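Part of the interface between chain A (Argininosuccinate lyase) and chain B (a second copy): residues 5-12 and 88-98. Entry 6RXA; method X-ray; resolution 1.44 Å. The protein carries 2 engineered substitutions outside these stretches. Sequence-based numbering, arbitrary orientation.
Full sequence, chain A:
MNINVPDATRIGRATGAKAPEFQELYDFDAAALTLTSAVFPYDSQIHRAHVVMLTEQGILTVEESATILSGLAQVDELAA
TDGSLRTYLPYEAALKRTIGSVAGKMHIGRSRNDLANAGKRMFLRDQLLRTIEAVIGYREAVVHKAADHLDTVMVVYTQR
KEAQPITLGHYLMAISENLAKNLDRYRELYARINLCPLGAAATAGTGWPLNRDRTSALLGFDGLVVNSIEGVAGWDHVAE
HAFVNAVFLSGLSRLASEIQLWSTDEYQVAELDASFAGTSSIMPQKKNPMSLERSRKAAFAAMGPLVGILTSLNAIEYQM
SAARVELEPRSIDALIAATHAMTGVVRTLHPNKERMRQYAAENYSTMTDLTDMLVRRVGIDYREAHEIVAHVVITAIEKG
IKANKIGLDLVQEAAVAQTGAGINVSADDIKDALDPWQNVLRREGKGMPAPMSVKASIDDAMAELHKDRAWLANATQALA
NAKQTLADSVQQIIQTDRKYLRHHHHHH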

ATOM      1  N   VAL A   5      -3.474 -21.206  37.509  1.00 46.16           N
ATOM      2  CA  VAL A   5      -3.853 -21.923  36.289  1.00 37.27           C
ATOM      3  C   VAL A   5      -2.682 -21.981  35.302  1.00 27.42           C
ATOM      4  O   VAL A   5      -2.105 -20.954  34.979  1.00 24.85           O
ATOM      5  N   PRO A   6      -2.339 -23.175  34.819  1.00 27.02           N
ATOM      6  CA  PRO A   6      -1.198 -23.292  33.904  1.00 25.92           C
ATOM      7  C   PRO A   6      -1.511 -22.685  32.547  1.00 23.42           C
ATOM      8  O   PRO A   6      -2.667 -22.580  32.132  1.00 24.00           O
ATOM      9  N   ASP A   7      -0.450 -22.292  31.841  1.00 20.92           N
ATOM     10  CA  ASP A   7      -0.577 -21.871  30.449  1.00 18.48           C
ATOM     11  C   ASP A   7      -0.973 -23.091  29.635  1.00 18.25           C
ATOM     12  O   ASP A   7      -0.172 -24.011  29.461  1.00 17.59           O
ATOM     13  N   ALA A   8      -2.218 -23.113  29.159  1.00 17.91           N
ATOM     14  CA  ALA A   8      -2.753 -24.297  28.503  1.00 18.73           C
ATOM     15  C   ALA A   8      -2.113 -24.577  27.153  1.00 17.38           C
ATOM     16  O   ALA A   8      -2.322 -25.670  26.614  1.00 17.90           O
ATOM     17  N   THR A   9      -1.351 -23.633  26.599  1.00 16.40           N
ATOM     18  CA  THR A   9      -0.649 -23.883  25.347  1.00 16.25           C
ATOM     19  C   THR A   9       0.659 -24.640  25.554  1.00 16.91           C
ATOM     20  O   THR A   9       1.243 -25.103  24.568  1.00 16.80           O
ATOM     21  N   ARG A  10       1.129 -24.784  26.802  1.00 16.58           N
ATOM     22  CA  ARG A  10       2.405 -25.445  27.087  1.00 17.07           C
ATOM     23  C   ARG A  10       2.156 -26.929  27.372  1.00 18.26           C
ATOM     24  O   ARG A  10       2.155 -27.407  28.506  1.00 20.08           O
ATOM     25  N   ILE A  11       1.894 -27.644  26.282  1.00 19.27           N
ATOM     26  CA  ILE A  11       1.626 -29.072  26.304  1.00 20.17           C
ATOM     27  C   ILE A  11       2.594 -29.739  25.339  1.00 19.70           C
ATOM     28  O   ILE A  11       3.141 -29.099  24.440  1.00 18.00           O
ATOM     29  N   GLY A  12       2.791 -31.044  25.525  1.00 20.57           N
ATOM     30  CA  GLY A  12       3.614 -31.814  24.603  1.00 20.95           C
ATOM     31  C   GLY A  12       4.999 -31.220  24.435  1.00 20.01           C
ATOM     32  O   GLY A  12       5.696 -30.931  25.416  1.00 20.10           O
TER
ATOM     33  N   TYR B  88      -8.436 -21.017  22.266  1.00 17.42           N
ATOM     34  CA  TYR B  88      -8.946 -22.387  22.279  1.00 16.89           C
ATOM     35  C   TYR B  88      -8.365 -23.229  23.421  1.00 17.15           C
ATOM     36  O   TYR B  88      -9.111 -23.814  24.210  1.00 17.43           O
ATOM     37  N   LEU B  89      -7.045 -23.396  23.474  1.00 16.52           N
ATOM     38  CA  LEU B  89      -6.501 -24.307  24.479  1.00 16.47           C
ATOM     39  C   LEU B  89      -6.842 -23.861  25.893  1.00 16.55           C
ATOM     40  O   LEU B  89      -7.207 -24.719  26.713  1.00 16.37           O
ATOM     41  N   PRO B  90      -6.773 -22.569  26.239  1.00 16.87           N
ATOM     42  CA  PRO B  90      -7.268 -22.148  27.561  1.00 17.97           C
ATOM     43  C   PRO B  90      -8.727 -22.500  27.804  1.00 17.23           C
ATOM     44  O   PRO B  90      -9.098 -22.906  28.918  1.00 17.14           O
ATOM     45  N   TYR B  91      -9.570 -22.343  26.783  1.00 17.71           N
ATOM     46  CA  TYR B  91     -10.984 -22.664  26.919  1.00 17.33           C
ATOM     47  C   TYR B  91     -11.187 -24.156  27.144  1.00 17.30           C
ATOM     48  O   TYR B  91     -11.957 -24.563  28.024  1.00 17.04           O
ATOM     49  N   GLU B  92     -10.499 -24.987  26.360  1.00 17.46           N
ATOM     50  CA  GLU B  92     -10.626 -26.426  26.530  1.00 17.69           C
ATOM     51  C   GLU B  92     -10.170 -26.847  27.919  1.00 17.58           C
ATOM     52  O   GLU B  92     -10.768 -27.737  28.532  1.00 17.73           O
ATOM     53  N   ALA B  93      -9.114 -26.211  28.434  1.00 16.78           N
ATOM     54  CA  ALA B  93      -8.614 -26.574  29.757  1.00 17.65           C
ATOM     55  C   ALA B  93      -9.599 -26.175  30.845  1.00 18.20           C
ATOM     56  O   ALA B  93      -9.799 -26.918  31.815  1.00 18.02           O
ATOM     57  N   ALA B  94     -10.236 -25.010  30.703  1.00 18.34           N
ATOM     58  CA  ALA B  94     -11.303 -24.640  31.617  1.00 18.71           C
ATOM     59  C   ALA B  94     -12.467 -25.622  31.526  1.00 18.75           C
ATOM     60  O   ALA B  94     -13.080 -25.959  32.539  1.00 18.60           O
ATOM     61  N   LEU B  95     -12.793 -26.085  30.317  1.00 17.88           N
ATOM     62  CA  LEU B  95     -13.843 -27.090  30.182  1.00 18.58           C
ATOM     63  C   LEU B  95     -13.466 -28.377  30.917  1.00 19.02           C
ATOM     64  O   LEU B  95     -14.296 -28.959  31.622  1.00 20.36           O
ATOM     65  N   LYS B  96     -12.214 -28.823  30.782  1.00 18.99           N
ATOM     66  CA  LYS B  96     -11.752 -30.010  31.500  1.00 20.32           C
ATOM     67  C   LYS B  96     -11.848 -29.816  33.004  1.00 21.17           C
ATOM     68  O   LYS B  96     -12.240 -30.737  33.730  1.00 21.63           O
ATOM     69  N   ARG B  97     -11.483 -28.627  33.501  1.00 21.60           N
ATOM     70  CA  ARG B  97     -11.607 -28.382  34.937  1.00 22.96           C
ATOM     71  C   ARG B  97     -13.066 -28.384  35.375  1.00 23.20           C
ATOM     72  O   ARG B  97     -13.367 -28.707  36.530  1.00 23.21           O
ATOM     73  N   THR B  98     -13.983 -28.061  34.452  1.00 21.91           N
ATOM     74  CA  THR B  98     -15.399 -27.935  34.791  1.00 22.34           C
ATOM     75  C   THR B  98     -16.122 -29.278  34.746  1.00 23.27           C
ATOM     76  O   THR B  98     -16.934 -29.568  35.636  1.00 24.24           O
TER

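A small, apolar contact without a single hydrogen bond across it joins an irregular segment of chain A to one flank of a chain B helix, burying 327 Å² over both sides. Ala A8 is at its centre, where the two backbones come nearest (Ala A8 CA to Pro B90 CA, 5.1 Å). Ala A8 CB points toward the helix and lies 3.4 Å from Leu B89 O, 3.6 Å from Pro B90 N and 3.9 Å from Ala B93 CB. Leu B89 O is already engaged in the helix, accepting from Ala B93 N at 3.0 Å, so the methyl rests against a carbonyl that has its backbone partner. Leu B89 (chi1 m, chi2 t) also points toward chain A and extends along the segment: its CD1 is 3.9 Å from Thr A9 CA and 4.2 Å from Ile A11 CD1, the tip of an isoleucine with chi1 p and chi2 t.

A type I turn runs from Asp A7 to Arg A10, closed by Arg A10 N to Asp A7 O at 3.1 Å. Asp A7 (chi1 t) directs its CB away from the helix, and its OD1 accepts from both Thr A9 OG1 (2.8 Å) and Thr A9 N (3.0 Å). The hydroxyl of Thr A9 (chi1 p) is thus used inside chain A, while its CG2 lies 4.4 Å from Leu B89 CD1. Arg A10 also points away, its guanidinium bonded elsewhere in the structure.

Toward the other end of the contact, Arg B97 (chi1 m, chi2 t, chi3 m) reaches back to Val A5 (chi1 t). Val A5 CG2 lies over one face of the guanidinium, and Val A5 CG1 is 3.8 Å from Arg B97 NH2: a packing contact, without a charged partner from chain A's segment.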

ATOM      1  CB  VAL A   5      -5.092 -21.267  35.652  1.00 38.62           C
ATOM      2  CG1 VAL A   5      -5.243 -21.696  34.208  1.00 38.75           C
ATOM      3  CG2 VAL A   5      -6.346 -21.619  36.435  1.00 39.72           C
ATOM      4  CB  PRO A   6      -0.991 -24.807  33.763  1.00 28.10           C
ATOM      5  CG  PRO A   6      -1.918 -25.452  34.740  1.00 32.38           C
ATOM      6  CD  PRO A   6      -3.009 -24.474  35.016  1.00 31.26           C
ATOM      7  CB  ASP A   7       0.754 -21.294  29.980  1.00 17.92           C
ATOM      8  CG  ASP A   7       0.736 -20.844  28.523  1.00 18.39           C
ATOM      9  OD1 ASP A   7      -0.218 -21.170  27.782  1.00 18.07           O
ATOM     10  OD2 ASP A   7       1.706 -20.158  28.119  1.00 18.74           O
ATOM     11  CB  ALA A   8      -4.268 -24.150  28.313  1.00 21.51           C
ATOM     12  CB  THR A   9      -0.354 -22.588  24.580  1.00 16.76           C
ATOM     13  OG1 THR A   9       0.678 -21.842  25.246  1.00 16.25           O
ATOM     14  CG2 THR A   9      -1.593 -21.740  24.404  1.00 17.45           C
ATOM     15  CB  ARG A  10       3.124 -24.753  28.236  1.00 16.71           C
ATOM     16  CG  ARG A  10       3.283 -23.258  28.052  1.00 15.63           C
ATOM     17  CD  ARG A  10       3.906 -22.877  26.723  1.00 14.66           C
ATOM     18  NE  ARG A  10       5.281 -23.336  26.593  1.00 15.26           N
ATOM     19  CZ  ARG A  10       6.036 -23.138  25.519  1.00 16.13           C
ATOM     20  NH1 ARG A  10       5.546 -22.500  24.465  1.00 15.57           N
ATOM     21  NH2 ARG A  10       7.279 -23.598  25.490  1.00 17.08           N
ATOM     22  CB  ILE A  11       0.176 -29.387  25.888  1.00 22.21           C
ATOM     23  CG1 ILE A  11      -0.107 -28.893  24.466  1.00 22.89           C
ATOM     24  CG2 ILE A  11      -0.796 -28.758  26.871  1.00 24.15           C
ATOM     25  CD1 ILE A  11      -1.524 -29.213  23.959  1.00 25.36           C
TER
ATOM     26  CB  TYR B  88      -8.743 -23.101  20.928  1.00 16.90           C
ATOM     27  CG  TYR B  88      -9.283 -24.485  21.090  1.00 17.94           C
ATOM     28  CD1 TYR B  88     -10.660 -24.688  21.165  1.00 18.81           C
ATOM     29  CD2 TYR B  88      -8.444 -25.569  21.288  1.00 18.54           C
ATOM     30  CE1 TYR B  88     -11.179 -25.933  21.405  1.00 19.42           C
ATOM     31  CE2 TYR B  88      -8.966 -26.833  21.529  1.00 19.44           C
ATOM     32  CZ  TYR B  88     -10.335 -26.998  21.577  1.00 19.77           C
ATOM     33  OH  TYR B  88     -10.886 -28.239  21.823  1.00 20.48           O
ATOM     34  CB  LEU B  89      -5.003 -24.551  24.271  1.00 17.60           C
ATOM     35  CG  LEU B  89      -4.666 -25.456  23.082  1.00 19.35           C
ATOM     36  CD1 LEU B  89      -3.158 -25.542  22.877  1.00 19.11           C
ATOM     37  CD2 LEU B  89      -5.253 -26.857  23.273  1.00 20.92           C
ATOM     38  CB  PRO B  90      -7.018 -20.632  27.559  1.00 19.24           C
ATOM     39  CG  PRO B  90      -5.804 -20.474  26.665  1.00 18.57           C
ATOM     40  CD  PRO B  90      -6.011 -21.502  25.560  1.00 17.15           C
ATOM     41  CB  TYR B  91     -11.707 -22.188  25.657  1.00 16.19           C
ATOM     42  CG  TYR B  91     -13.189 -22.412  25.670  1.00 17.12           C
ATOM     43  CD1 TYR B  91     -13.725 -23.643  25.327  1.00 20.94           C
ATOM     44  CD2 TYR B  91     -14.054 -21.390  26.017  1.00 16.39           C
ATOM     45  CE1 TYR B  91     -15.092 -23.857  25.337  1.00 23.23           C
ATOM     46  CE2 TYR B  91     -15.428 -21.592  26.029  1.00 19.06           C
ATOM     47  CZ  TYR B  91     -15.936 -22.831  25.683  1.00 22.39           C
ATOM     48  OH  TYR B  91     -17.292 -23.049  25.694  1.00 23.61           O
ATOM     49  CB  GLU B  92      -9.819 -27.154  25.453  1.00 18.22           C
ATOM     50  CG  GLU B  92     -10.180 -28.638  25.360  1.00 21.99           C
ATOM     51  CD  GLU B  92      -9.141 -29.476  24.631  1.00 27.37           C
ATOM     52  OE1 GLU B  92      -8.312 -30.109  25.318  1.00 30.88           O
ATOM     53  OE2 GLU B  92      -9.153 -29.514  23.381  1.00 27.09           O
ATOM     54  CB  ALA B  93      -7.237 -25.958  29.991  1.00 17.95           C
ATOM     55  CB  ALA B  94     -11.777 -23.215  31.328  1.00 18.89           C
ATOM     56  CB  LEU B  95     -14.125 -27.360  28.704  1.00 18.57           C
ATOM     57  CG  LEU B  95     -15.339 -28.251  28.429  1.00 19.90           C
ATOM     58  CD1 LEU B  95     -16.654 -27.574  28.789  1.00 20.33           C
ATOM     59  CD2 LEU B  95     -15.319 -28.649  26.960  1.00 20.30           C
ATOM     60  CB  LYS B  96     -10.311 -30.309  31.085  1.00 21.37           C
ATOM     61  CG  LYS B  96      -9.628 -31.469  31.804  1.00 27.75           C
ATOM     62  CD  LYS B  96      -8.194 -31.667  31.265  1.00 39.56           C
ATOM     63  CE  LYS B  96      -7.256 -30.542  31.708  1.00 51.92           C
ATOM     64  NZ  LYS B  96      -6.049 -30.415  30.832  1.00 57.81           N
ATOM     65  CB  ARG B  97     -10.934 -27.070  35.334  1.00 22.88           C
ATOM     66  CG  ARG B  97      -9.420 -27.120  35.228  1.00 22.83           C
ATOM     67  CD  ARG B  97      -8.777 -25.879  35.823  1.00 23.62           C
ATOM     68  NE  ARG B  97      -9.073 -24.666  35.058  1.00 23.83           N
ATOM     69  CZ  ARG B  97      -8.335 -24.229  34.038  1.00 26.41           C
ATOM     70  NH1 ARG B  97      -7.270 -24.911  33.639  1.00 27.55           N
ATOM     71  NH2 ARG B  97      -8.677 -23.119  33.411  1.00 28.89           N
ATOM     72  CB  THR B  98     -16.054 -26.928  33.839  1.00 22.73           C
ATOM     73  OG1 THR B  98     -15.421 -25.648  33.987  1.00 22.73           O
ATOM     74  CG2 THR B  98     -17.547 -26.781  34.132  1.00 24.63           C
TER